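Local coordinates for Oxidored_FMN domain-containing protein (PDB 6L6J), which is an amine oxidase acting on 6-hydroxypseudooxynicotine, and carries flavin mononucleotide, a [4Fe-4S] cluster and bound ADP, at residues A[220-231]-A[254-265]. Numbering follows the deposited sequence.
Sequences AVAVRFAVEDRR and DLWDVNVSDWAW. With FMN (flavin mononucleotide), chain B.
Val223 and Phe225 pair with the strand 255-261 in parallel register, the strand axes 18° apart. Val223 donates to Leu255 O and accepts from Asp257 N; Phe225 donates to Asp257 O and accepts from Asn259 N. The chain turns a corner at Val227, whose N still reaches Asn259 O at 3.0 Å. At the start of the pairing, the Asp254 carboxylate takes over from a peptide carbonyl: OD2 receives Val221 N through its anti lone pair at 2.9 Å, while Asp254 N returns a bond to Val221 O. These are neighbouring strands of the eight-stranded TIM barrel, joined by a beta-alpha-beta crossover through helix 241-249. Arg224, Asp257 and Asn259 lie on one face of the sheet, Arg224 and Asn259 in the FMN pocket. Arg224 NH1 meets Asp257 OD1 on the syn side but well out of the carboxylate plane, a salt bridge of 2.9 Å, and NH2 donates to FMN O3' at 2.7 Å; Tyr168 holds the other carboxylate oxygen. Asn259 ND2 lies over the guanidinium, 3.5 Å from Arg224 CZ. On the opposite face Trp256 CZ3 packs against Val223 CG1 and Phe225 CB, backed at Val223 by helix 197-215. Further along, Ser261 OG donates to Asp229 OD2 at 3.0 Å and also bonds Gln179. Arg230 CB sits over the five-membered ring of Trp265, a CH-pi contact at 3.6 Å to the centroid, and Trp265 CE3 lies over one guanidinium face, the planes 45° apart.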
loop_
_atom_site.group_PDB
_atom_site.type_symbol
_atom_site.label_atom_id
_atom_site.label_comp_id
_atom_site.label_asym_id
_atom_site.label_seq_id
_atom_site.Cartn_x
_atom_site.Cartn_y
_atom_site.Cartn_z
ATOM N N ALA A 220 14.093 -10.872 22.609
ATOM C CA ALA A 220 13.184 -11.891 22.047
ATOM C C ALA A 220 13.653 -12.232 20.619
ATOM O O ALA A 220 14.123 -11.321 19.905
ATOM C CB ALA A 220 11.769 -11.383 22.057
ATOM N N VAL A 221 13.581 -13.498 20.221
ATOM C CA VAL A 221 13.913 -13.950 18.837
ATOM C C VAL A 221 12.615 -14.321 18.125
ATOM O O VAL A 221 11.985 -15.310 18.544
ATOM C CB VAL A 221 14.868 -15.139 18.873
ATOM C CG1 VAL A 221 15.300 -15.529 17.476
ATOM C CG2 VAL A 221 16.051 -14.829 19.777
ATOM N N ALA A 222 12.205 -13.519 17.140
ATOM C CA ALA A 222 10.943 -13.715 16.389
ATOM C C ALA A 222 11.212 -14.532 15.119
ATOM O O ALA A 222 12.302 -14.459 14.579
ATOM C CB ALA A 222 10.323 -12.377 16.072
ATOM N N VAL A 223 10.244 -15.307 14.655
ATOM C CA VAL A 223 10.289 -15.873 13.278
ATOM C C VAL A 223 9.134 -15.252 12.510
ATOM O O VAL A 223 7.976 -15.404 12.966
ATOM C CB VAL A 223 10.219 -17.411 13.257
ATOM C CG1 VAL A 223 10.414 -17.953 11.853
ATOM C CG2 VAL A 223 11.260 -18.019 14.179
ATOM N N ARG A 224 9.432 -14.565 11.405
ATOM C CA ARG A 224 8.390 -14.268 10.400
ATOM C C ARG A 224 8.361 -15.474 9.460
ATOM O O ARG A 224 9.443 -15.865 8.969
ATOM C CB ARG A 224 8.640 -12.933 9.707
ATOM C CG ARG A 224 7.502 -12.541 8.780
ATOM C CD ARG A 224 6.382 -11.713 9.375
ATOM N NE ARG A 224 6.137 -10.547 8.543
ATOM C CZ ARG A 224 4.974 -9.945 8.353
ATOM N NH1 ARG A 224 3.870 -10.379 8.923
ATOM N NH2 ARG A 224 4.918 -8.900 7.548
ATOM N N PHE A 225 7.197 -16.108 9.300
ATOM C CA PHE A 225 7.080 -17.354 8.497
ATOM C C PHE A 225 5.810 -17.305 7.646
ATOM O O PHE A 225 4.719 -17.118 8.201
ATOM C CB PHE A 225 7.158 -18.598 9.387
ATOM C CG PHE A 225 7.003 -19.902 8.645
ATOM C CD1 PHE A 225 7.885 -20.244 7.631
ATOM C CD2 PHE A 225 5.989 -20.791 8.958
ATOM C CE1 PHE A 225 7.742 -21.427 6.924
ATOM C CE2 PHE A 225 5.854 -21.980 8.257
ATOM C CZ PHE A 225 6.726 -22.293 7.233
ATOM N N ALA A 226 6.003 -17.423 6.330
ATOM C CA ALA A 226 4.953 -17.733 5.339
ATOM C C ALA A 226 4.534 -19.198 5.524
ATOM O O ALA A 226 5.381 -20.104 5.264
ATOM C CB ALA A 226 5.452 -17.452 3.943
ATOM N N VAL A 227 3.297 -19.409 5.991
ATOM C CA VAL A 227 2.746 -20.762 6.287
ATOM C C VAL A 227 2.286 -21.371 4.966
ATOM O O VAL A 227 2.598 -22.558 4.740
ATOM C CB VAL A 227 1.622 -20.750 7.345
ATOM C CG1 VAL A 227 2.169 -20.430 8.722
ATOM C CG2 VAL A 227 0.470 -19.818 7.000
ATOM N N GLU A 228 1.641 -20.568 4.112
ATOM C CA GLU A 228 1.231 -20.982 2.741
ATOM C C GLU A 228 1.870 -20.052 1.701
ATOM O O GLU A 228 1.925 -18.840 1.967
ATOM C CB GLU A 228 -0.293 -20.990 2.625
ATOM C CG GLU A 228 -0.787 -21.421 1.252
ATOM C CD GLU A 228 -1.946 -22.404 1.245
ATOM O OE1 GLU A 228 -2.270 -22.939 2.336
ATOM O OE2 GLU A 228 -2.520 -22.639 0.143
ATOM N N ASP A 229 2.335 -20.601 0.569
ATOM C CA ASP A 229 2.676 -19.812 -0.643
ATOM C C ASP A 229 1.508 -19.958 -1.621
ATOM O O ASP A 229 1.268 -21.079 -2.069
ATOM C CB ASP A 229 4.027 -20.221 -1.260
ATOM C CG ASP A 229 4.377 -19.518 -2.579
ATOM O OD1 ASP A 229 3.737 -19.843 -3.598
ATOM O OD2 ASP A 229 5.284 -18.642 -2.591
ATOM N N ARG A 230 0.828 -18.847 -1.935
ATOM C CA ARG A 230 -0.367 -18.818 -2.822
ATOM C C ARG A 230 0.046 -18.420 -4.243
ATOM O O ARG A 230 -0.852 -18.335 -5.104
ATOM C CB ARG A 230 -1.419 -17.877 -2.235
ATOM C CG ARG A 230 -1.917 -18.316 -0.865
ATOM C CD ARG A 230 -3.176 -17.591 -0.427
ATOM N NE ARG A 230 -4.342 -17.965 -1.219
ATOM C CZ ARG A 230 -5.492 -17.286 -1.266
ATOM N NH1 ARG A 230 -6.477 -17.710 -2.041
ATOM N NH2 ARG A 230 -5.666 -16.192 -0.541
ATOM N N ARG A 231 1.348 -18.207 -4.480
ATOM C CA ARG A 231 1.900 -17.857 -5.823
ATOM C C ARG A 231 1.625 -19.046 -6.758
ATOM O O ARG A 231 0.752 -18.915 -7.637
ATOM C CB ARG A 231 3.383 -17.457 -5.735
ATOM C CG ARG A 231 4.031 -17.076 -7.059
ATOM C CD ARG A 231 3.372 -15.898 -7.784
ATOM N NE ARG A 231 3.480 -16.008 -9.243
ATOM C CZ ARG A 231 4.581 -15.754 -9.954
ATOM N NH1 ARG A 231 4.566 -15.915 -11.266
ATOM N NH2 ARG A 231 5.690 -15.341 -9.363
ATOM N N ASP A 254 10.483 -17.090 20.545
ATOM C CA ASP A 254 9.747 -16.335 21.588
ATOM C C ASP A 254 8.460 -15.781 20.965
ATOM O O ASP A 254 7.518 -15.465 21.716
ATOM C CB ASP A 254 10.644 -15.234 22.163
ATOM C CG ASP A 254 11.930 -15.759 22.788
ATOM O OD1 ASP A 254 11.819 -16.607 23.692
ATOM O OD2 ASP A 254 13.027 -15.331 22.376
ATOM N N LEU A 255 8.432 -15.643 19.639
ATOM C CA LEU A 255 7.284 -15.086 18.876
ATOM C C LEU A 255 7.237 -15.762 17.506
ATOM O O LEU A 255 8.311 -15.874 16.862
ATOM C CB LEU A 255 7.471 -13.568 18.740
ATOM C CG LEU A 255 6.446 -12.784 17.902
ATOM C CD1 LEU A 255 5.177 -12.484 18.682
ATOM C CD2 LEU A 255 7.036 -11.458 17.438
ATOM N N TRP A 256 6.050 -16.214 17.101
ATOM C CA TRP A 256 5.715 -16.586 15.703
ATOM C C TRP A 256 5.019 -15.399 15.036
ATOM O O TRP A 256 3.902 -15.053 15.480
ATOM C CB TRP A 256 4.837 -17.832 15.672
ATOM C CG TRP A 256 5.593 -19.084 15.970
ATOM C CD1 TRP A 256 5.693 -19.725 17.169
ATOM C CD2 TRP A 256 6.363 -19.855 15.034
ATOM N NE1 TRP A 256 6.474 -20.840 17.039
ATOM C CE2 TRP A 256 6.908 -20.940 15.747
ATOM C CE3 TRP A 256 6.630 -19.743 13.665
ATOM C CZ2 TRP A 256 7.716 -21.896 15.143
ATOM C CZ3 TRP A 256 7.426 -20.698 13.067
ATOM C CH2 TRP A 256 7.959 -21.760 13.799
ATOM N N ASP A 257 5.648 -14.806 14.018
ATOM C CA ASP A 257 5.011 -13.800 13.118
ATOM C C ASP A 257 4.601 -14.498 11.810
ATOM O O ASP A 257 5.523 -14.891 11.041
ATOM C CB ASP A 257 5.933 -12.599 12.867
ATOM C CG ASP A 257 5.241 -11.472 12.118
ATOM O OD1 ASP A 257 4.206 -11.735 11.451
ATOM O OD2 ASP A 257 5.718 -10.338 12.223
ATOM N N VAL A 258 3.291 -14.675 11.562
ATOM C CA VAL A 258 2.809 -15.623 10.507
ATOM C C VAL A 258 1.859 -14.928 9.522
ATOM O O VAL A 258 0.910 -14.214 9.946
ATOM C CB VAL A 258 2.200 -16.925 11.078
ATOM C CG1 VAL A 258 3.264 -17.806 11.725
ATOM C CG2 VAL A 258 1.031 -16.670 12.020
ATOM N N ASN A 259 2.105 -15.199 8.237
ATOM C CA ASN A 259 1.387 -14.600 7.083
ATOM C C ASN A 259 1.415 -15.584 5.901
ATOM O O ASN A 259 1.872 -16.729 6.093
ATOM C CB ASN A 259 1.975 -13.221 6.761
ATOM C CG ASN A 259 3.370 -13.284 6.172
ATOM O OD1 ASN A 259 3.972 -14.362 6.084
ATOM N ND2 ASN A 259 3.896 -12.128 5.782
ATOM N N VAL A 260 0.968 -15.149 4.718
ATOM C CA VAL A 260 0.895 -16.005 3.490
ATOM C C VAL A 260 1.981 -15.556 2.497
ATOM O O VAL A 260 2.185 -14.328 2.310
ATOM C CB VAL A 260 -0.512 -15.972 2.871
ATOM C CG1 VAL A 260 -1.548 -16.482 3.857
ATOM C CG2 VAL A 260 -0.892 -14.586 2.368
ATOM N N SER A 261 2.660 -16.520 1.872
ATOM C CA SER A 261 3.774 -16.244 0.924
ATOM C C SER A 261 3.246 -15.626 -0.379
ATOM O O SER A 261 2.130 -15.992 -0.887
ATOM C CB SER A 261 4.642 -17.434 0.607
ATOM O OG SER A 261 5.794 -17.018 -0.138
ATOM N N ASP A 262 4.107 -14.743 -0.878
ATOM C CA ASP A 262 3.953 -13.775 -1.988
ATOM C C ASP A 262 3.208 -12.525 -1.497
ATOM O O ASP A 262 2.109 -12.648 -0.937
ATOM C CB ASP A 262 3.373 -14.393 -3.252
ATOM C CG ASP A 262 3.795 -13.622 -4.500
ATOM O OD1 ASP A 262 5.019 -13.479 -4.725
ATOM O OD2 ASP A 262 2.896 -13.126 -5.215
ATOM N N TRP A 263 3.846 -11.371 -1.717
ATOM C CA TRP A 263 3.411 -10.035 -1.259
ATOM C C TRP A 263 1.988 -9.742 -1.755
ATOM O O TRP A 263 1.230 -9.122 -1.000
ATOM C CB TRP A 263 4.452 -9.009 -1.716
ATOM C CG TRP A 263 4.436 -7.709 -0.965
ATOM C CD1 TRP A 263 3.636 -7.356 0.088
ATOM C CD2 TRP A 263 5.277 -6.569 -1.224
ATOM N NE1 TRP A 263 3.901 -6.069 0.480
ATOM C CE2 TRP A 263 4.891 -5.558 -0.318
ATOM C CE3 TRP A 263 6.303 -6.301 -2.141
ATOM C CZ2 TRP A 263 5.509 -4.312 -0.298
ATOM C CZ3 TRP A 263 6.916 -5.059 -2.118
ATOM C CH2 TRP A 263 6.517 -4.078 -1.211
ATOM N N ALA A 264 1.634 -10.196 -2.957
ATOM C CA ALA A 264 0.367 -9.879 -3.656
ATOM C C ALA A 264 -0.800 -10.541 -2.921
ATOM O O ALA A 264 -1.949 -10.043 -3.066
ATOM C CB ALA A 264 0.435 -10.335 -5.098
ATOM N N TRP A 265 -0.495 -11.618 -2.178
ATOM C CA TRP A 265 -1.448 -12.371 -1.318
ATOM C C TRP A 265 -1.357 -11.931 0.158
ATOM O O TRP A 265 -2.353 -12.084 0.901
ATOM C CB TRP A 265 -1.181 -13.866 -1.494
ATOM C CG TRP A 265 -1.256 -14.335 -2.910
ATOM C CD1 TRP A 265 -0.224 -14.459 -3.798
ATOM C CD2 TRP A 265 -2.438 -14.761 -3.606
ATOM N NE1 TRP A 265 -0.680 -14.927 -5.003
ATOM C CE2 TRP A 265 -2.037 -15.133 -4.908
ATOM C CE3 TRP A 265 -3.787 -14.851 -3.262
ATOM C CZ2 TRP A 265 -2.945 -15.600 -5.857
ATOM C CZ3 TRP A 265 -4.682 -15.302 -4.206
ATOM C CH2 TRP A 265 -4.264 -15.685 -5.482
HETATM N N1 FMN B . 6.721 -7.530 4.975
HETATM C C2 FMN B . 7.997 -7.925 5.288
HETATM O O2 FMN B . 8.134 -9.016 5.849
HETATM N N3 FMN B . 9.100 -7.200 5.063
HETATM C C4 FMN B . 9.020 -5.990 4.485
HETATM O O4 FMN B . 10.035 -5.327 4.274
HETATM C C4A FMN B . 7.680 -5.481 4.079
HETATM N N5 FMN B . 7.532 -4.272 3.487
HETATM C C5A FMN B . 6.286 -3.823 3.209
HETATM C C6 FMN B . 6.121 -2.550 2.670
HETATM C C7 FMN B . 4.845 -2.092 2.409
HETATM C C7M FMN B . 4.692 -0.762 1.776
HETATM C C8 FMN B . 3.668 -2.910 2.722
HETATM C C8M FMN B . 2.275 -2.446 2.411
HETATM C C9 FMN B . 3.811 -4.163 3.255
HETATM C C9A FMN B . 5.077 -4.662 3.530
HETATM N N10 FMN B . 5.242 -5.923 4.120
HETATM C C10 FMN B . 6.521 -6.340 4.397
HETATM C "C1'" FMN B . 4.088 -6.810 4.468
HETATM C "C2'" FMN B . 3.464 -6.385 5.784
HETATM O "O2'" FMN B . 4.420 -6.643 6.797
HETATM C "C3'" FMN B . 2.206 -7.135 6.105
HETATM O "O3'" FMN B . 2.528 -8.513 6.297
HETATM C "C4'" FMN B . 1.114 -7.015 5.042
HETATM O "O4'" FMN B . 1.007 -5.645 4.588
HETATM C "C5'" FMN B . -0.221 -7.531 5.561
HETATM O "O5'" FMN B . -0.605 -6.733 6.667
HETATM P P FMN B . -1.593 -5.466 6.465
HETATM O O1P FMN B . -2.903 -6.038 5.972
HETATM O O2P FMN B . -1.645 -4.884 7.843
HETATM O O3P FMN B . -0.901 -4.575 5.452
HETATM O O HOH W 1 -4.130 -14.855 1.135
#